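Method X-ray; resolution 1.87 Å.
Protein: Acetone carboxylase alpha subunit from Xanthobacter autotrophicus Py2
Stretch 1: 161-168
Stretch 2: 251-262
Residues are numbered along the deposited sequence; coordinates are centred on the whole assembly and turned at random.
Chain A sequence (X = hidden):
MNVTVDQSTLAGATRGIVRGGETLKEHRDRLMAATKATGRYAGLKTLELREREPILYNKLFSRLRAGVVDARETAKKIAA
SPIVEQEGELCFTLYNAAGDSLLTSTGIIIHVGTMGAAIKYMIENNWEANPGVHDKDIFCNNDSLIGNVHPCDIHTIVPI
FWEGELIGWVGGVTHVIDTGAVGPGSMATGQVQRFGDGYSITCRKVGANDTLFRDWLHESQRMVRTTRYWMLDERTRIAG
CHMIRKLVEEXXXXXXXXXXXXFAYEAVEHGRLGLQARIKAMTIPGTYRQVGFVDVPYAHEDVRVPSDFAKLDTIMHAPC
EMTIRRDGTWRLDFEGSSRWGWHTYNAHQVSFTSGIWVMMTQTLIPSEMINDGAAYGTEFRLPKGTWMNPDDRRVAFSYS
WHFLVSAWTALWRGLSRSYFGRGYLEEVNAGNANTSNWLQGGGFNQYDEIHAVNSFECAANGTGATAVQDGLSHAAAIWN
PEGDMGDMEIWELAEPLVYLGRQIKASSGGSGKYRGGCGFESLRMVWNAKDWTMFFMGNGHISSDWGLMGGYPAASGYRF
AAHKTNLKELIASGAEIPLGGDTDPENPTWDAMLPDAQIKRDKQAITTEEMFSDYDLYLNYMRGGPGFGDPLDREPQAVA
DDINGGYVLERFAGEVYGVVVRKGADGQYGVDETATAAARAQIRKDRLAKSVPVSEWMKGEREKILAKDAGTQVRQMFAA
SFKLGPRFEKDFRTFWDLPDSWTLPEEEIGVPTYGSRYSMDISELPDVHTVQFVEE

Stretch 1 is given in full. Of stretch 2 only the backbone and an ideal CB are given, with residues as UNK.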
# COMPACT_ATOMS: atom_id res chain seq x y z
N PHE A 161 3.90 -26.98 16.87
CA PHE A 161 3.00 -27.73 17.75
C PHE A 161 3.55 -29.13 18.08
O PHE A 161 4.28 -29.72 17.30
CB PHE A 161 1.59 -27.84 17.11
CG PHE A 161 0.74 -26.59 17.26
CD1 PHE A 161 0.95 -25.49 16.46
CD2 PHE A 161 -0.30 -26.55 18.19
CE1 PHE A 161 0.15 -24.34 16.58
CE2 PHE A 161 -1.07 -25.41 18.34
CZ PHE A 161 -0.87 -24.31 17.52
N TRP A 162 3.25 -29.62 19.27
CA TRP A 162 3.57 -30.97 19.70
C TRP A 162 2.33 -31.51 20.43
O TRP A 162 1.89 -30.94 21.43
CB TRP A 162 4.80 -31.04 20.61
CG TRP A 162 5.12 -32.46 21.04
CD1 TRP A 162 4.92 -33.03 22.29
CD2 TRP A 162 5.67 -33.50 20.23
NE1 TRP A 162 5.29 -34.35 22.28
CE2 TRP A 162 5.76 -34.66 21.03
CE3 TRP A 162 6.09 -33.56 18.90
CZ2 TRP A 162 6.26 -35.87 20.55
CZ3 TRP A 162 6.59 -34.79 18.43
CH2 TRP A 162 6.69 -35.90 19.25
N GLU A 163 1.78 -32.60 19.90
CA GLU A 163 0.57 -33.22 20.44
C GLU A 163 -0.56 -32.24 20.73
O GLU A 163 -1.16 -32.25 21.78
CB GLU A 163 0.93 -34.07 21.66
CG GLU A 163 1.56 -35.38 21.16
CD GLU A 163 2.08 -36.29 22.24
OE1 GLU A 163 1.94 -35.92 23.44
OE2 GLU A 163 2.63 -37.38 21.88
N GLY A 164 -0.82 -31.37 19.75
CA GLY A 164 -1.91 -30.43 19.80
C GLY A 164 -1.69 -29.15 20.58
O GLY A 164 -2.59 -28.36 20.67
N GLU A 165 -0.50 -28.93 21.12
CA GLU A 165 -0.21 -27.70 21.88
C GLU A 165 1.01 -26.98 21.31
O GLU A 165 1.89 -27.59 20.73
CB GLU A 165 0.02 -28.04 23.36
CG GLU A 165 -1.08 -28.84 24.05
CD GLU A 165 -0.76 -29.11 25.51
OE1 GLU A 165 0.13 -29.96 25.75
OE2 GLU A 165 -1.29 -28.43 26.43
N LEU A 166 1.04 -25.66 21.47
CA LEU A 166 2.12 -24.83 20.92
C LEU A 166 3.35 -24.91 21.80
O LEU A 166 3.24 -24.71 23.03
CB LEU A 166 1.66 -23.36 20.78
CG LEU A 166 2.62 -22.40 20.02
CD1 LEU A 166 1.84 -21.39 19.20
CD2 LEU A 166 3.55 -21.67 20.96
N ILE A 167 4.50 -25.19 21.20
CA ILE A 167 5.75 -25.29 21.91
C ILE A 167 6.84 -24.32 21.40
O ILE A 167 7.93 -24.27 21.99
CB ILE A 167 6.31 -26.74 21.93
CG1 ILE A 167 6.57 -27.27 20.52
CG2 ILE A 167 5.33 -27.68 22.63
CD1 ILE A 167 7.64 -28.36 20.46
N GLY A 168 6.54 -23.51 20.40
CA GLY A 168 7.53 -22.58 19.83
C GLY A 168 7.08 -21.96 18.52
O GLY A 168 5.91 -22.11 18.11
N UNK A 251 13.69 -34.02 16.83
CA UNK A 251 14.44 -33.88 18.09
C UNK A 251 13.56 -34.19 19.28
O UNK A 251 13.97 -34.92 20.18
CB UNK A 251 15.02 -32.47 18.23
N UNK A 252 12.33 -33.67 19.29
CA UNK A 252 11.39 -33.97 20.37
C UNK A 252 11.04 -35.48 20.41
O UNK A 252 11.01 -36.09 21.48
CB UNK A 252 10.12 -33.14 20.20
N UNK A 253 10.77 -36.07 19.25
CA UNK A 253 10.48 -37.52 19.15
C UNK A 253 11.63 -38.33 19.71
O UNK A 253 11.40 -39.25 20.46
CB UNK A 253 10.22 -37.93 17.70
N UNK A 254 12.86 -37.99 19.36
CA UNK A 254 14.03 -38.72 19.83
C UNK A 254 14.43 -38.49 21.31
O UNK A 254 14.76 -39.44 21.99
CB UNK A 254 15.21 -38.35 18.94
N UNK A 255 14.44 -37.24 21.79
CA UNK A 255 14.93 -36.92 23.17
C UNK A 255 13.85 -36.66 24.20
O UNK A 255 14.15 -36.58 25.40
CB UNK A 255 15.83 -35.69 23.12
N UNK A 256 12.60 -36.52 23.76
CA UNK A 256 11.47 -36.28 24.65
C UNK A 256 11.17 -34.81 24.83
O UNK A 256 12.08 -33.97 24.84
CB UNK A 256 11.73 -36.92 26.02
N UNK A 257 9.89 -34.51 24.95
CA UNK A 257 9.42 -33.13 25.09
C UNK A 257 9.91 -32.47 26.39
O UNK A 257 10.19 -31.27 26.37
CB UNK A 257 7.89 -33.10 25.04
N UNK A 258 10.08 -33.22 27.47
CA UNK A 258 10.49 -32.59 28.76
C UNK A 258 11.87 -31.94 28.67
O UNK A 258 12.06 -30.83 29.16
CB UNK A 258 10.50 -33.63 29.88
N UNK A 259 12.82 -32.65 28.05
CA UNK A 259 14.15 -32.10 27.86
C UNK A 259 14.14 -30.87 26.92
O UNK A 259 14.81 -29.87 27.22
CB UNK A 259 15.08 -33.18 27.30
N UNK A 260 13.42 -30.96 25.80
CA UNK A 260 13.34 -29.82 24.87
C UNK A 260 12.70 -28.61 25.56
O UNK A 260 13.17 -27.49 25.38
CB UNK A 260 12.54 -30.20 23.62
N UNK A 261 11.63 -28.85 26.30
CA UNK A 261 10.89 -27.79 27.04
C UNK A 261 11.79 -27.07 28.06
O UNK A 261 11.74 -25.82 28.18
CB UNK A 261 9.68 -28.39 27.76
N UNK A 262 12.64 -27.81 28.75
CA UNK A 262 13.67 -27.17 29.60
C UNK A 262 14.68 -26.32 28.82
O UNK A 262 14.94 -25.17 29.21
CB UNK A 262 14.43 -28.25 30.38

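Stretch 1 is a hairpin whose type I' turn runs from Trp162 to Glu165. To the helical stretch it offers chiefly two apolar surfaces, the Trp162 indole and the Ile167 side chain.

Position 251 is helical and out of reach of the hairpin, so stretch 1 sets no preference; it is Val251. At position 252 CA-to-CB points toward the hairpin, and the ideal CB lies 4.3 Å from Trp162 CE3. A compact apolar side chain suits this place, whether valine, alanine or perhaps isoleucine. The residue is Val252. Its CG1 sits 3.4 Å from the centroid of the Trp162 six-membered ring, a CH-pi contact over the face, while CG2 lies 4.3 Å from Ile167 CD1.

Position 253 points sideways, its ideal CB 4.4 Å from Trp162 CH2. Something small, or a longer chain turned off the ring, would do; Ala253 places CB 4.3 Å from Trp162 CH2. Positions 254 and 255 meet nothing of stretch 1, and many residues would serve: they are Glu254 and Glu255.

Position 256 combines phi 93° with psi 144°, angles at which a CB would be jammed against the preceding carbonyl oxygen. The backbone alone calls for glycine, and Gly256 is the first residue after one helix and occupies the N-cap position of the next.

At 257 CA-to-CB again points toward the hairpin, with the ideal CB 4.0 Å from Trp162 NE1. Valine would pack on the indole, but isoleucine or leucine has the extra carbon to reach on to Ile167. Ile257 does so: CG1 is 3.9 Å from Trp162 CD1, and CD1 is 4.1 Å from Ile167 CD1.

Positions 258 and 259 are out of reach, and many residues would serve; they are Glu258 and Ala259.

Position 260 points toward the hairpin, but no atom of stretch 1 lies within 5.5 Å of its ideal CB, so contact needs a long side chain: leucine, methionine or an aromatic. Tyr260 brings CE2 to 4.1 Å from Ile167 CD1. Its hydroxyl adds a polar link: Tyr260 OH donates to a water oxygen 2.7 Å away, and that water donates to Ile167 O, 2.9 Å from its oxygen.

Position 261 points sideways, so only a side chain with reach can touch the strand, such as a large aromatic, methionine or a long aliphatic chain. Trp261 has it: its end comes nearer, with CZ3 4.1 Å from Ile167 CB and the ring edge against Ile167 CA. Position 262 is out of reach and equally unconstrained; it is Lys262.

Stretch 2, residues 251-262: VVAEEGIEAYWK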
# COMPACT_ATOMS: atom_id res chain seq x y z
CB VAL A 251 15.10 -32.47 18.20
CG1 VAL A 251 15.61 -32.19 19.59
CG2 VAL A 251 16.25 -32.36 17.20
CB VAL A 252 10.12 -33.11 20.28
CG1 VAL A 252 9.04 -33.60 21.26
CG2 VAL A 252 10.47 -31.64 20.54
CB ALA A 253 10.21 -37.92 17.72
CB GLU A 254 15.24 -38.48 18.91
CG GLU A 254 16.48 -39.27 19.41
CD GLU A 254 17.65 -39.35 18.43
OE1 GLU A 254 17.76 -38.42 17.60
OE2 GLU A 254 18.46 -40.34 18.53
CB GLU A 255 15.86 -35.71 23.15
CG GLU A 255 17.01 -35.76 22.17
CD GLU A 255 17.92 -36.98 22.37
OE1 GLU A 255 17.99 -37.55 23.50
OE2 GLU A 255 18.60 -37.39 21.43
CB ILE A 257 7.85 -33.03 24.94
CG1 ILE A 257 7.36 -31.56 24.97
CG2 ILE A 257 7.12 -33.76 26.07
CD1 ILE A 257 7.91 -30.66 23.86
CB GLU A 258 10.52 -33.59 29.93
CG GLU A 258 9.21 -34.30 30.21
CD GLU A 258 8.25 -33.43 30.94
OE1 GLU A 258 8.31 -33.51 32.20
OE2 GLU A 258 7.43 -32.72 30.28
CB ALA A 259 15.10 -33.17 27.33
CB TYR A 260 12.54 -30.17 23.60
CG TYR A 260 12.43 -29.01 22.64
CD1 TYR A 260 13.42 -28.79 21.68
CD2 TYR A 260 11.38 -28.10 22.72
CE1 TYR A 260 13.36 -27.71 20.83
CE2 TYR A 260 11.31 -27.02 21.85
CZ TYR A 260 12.31 -26.81 20.92
OH TYR A 260 12.29 -25.73 20.05
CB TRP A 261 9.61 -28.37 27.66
CG TRP A 261 8.59 -27.39 28.21
CD1 TRP A 261 8.24 -27.21 29.52
CD2 TRP A 261 7.78 -26.46 27.47
NE1 TRP A 261 7.28 -26.23 29.63
CE2 TRP A 261 6.98 -25.76 28.38
CE3 TRP A 261 7.66 -26.16 26.11
CZ2 TRP A 261 6.07 -24.78 27.99
CZ3 TRP A 261 6.75 -25.18 25.71
CH2 TRP A 261 5.96 -24.52 26.66
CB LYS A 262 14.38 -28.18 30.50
CG LYS A 262 13.39 -28.70 31.54
CD LYS A 262 14.03 -29.35 32.73
CE LYS A 262 14.45 -30.77 32.45
NZ LYS A 262 13.92 -31.77 33.42
O HOH W 1 10.66 -23.75 21.01
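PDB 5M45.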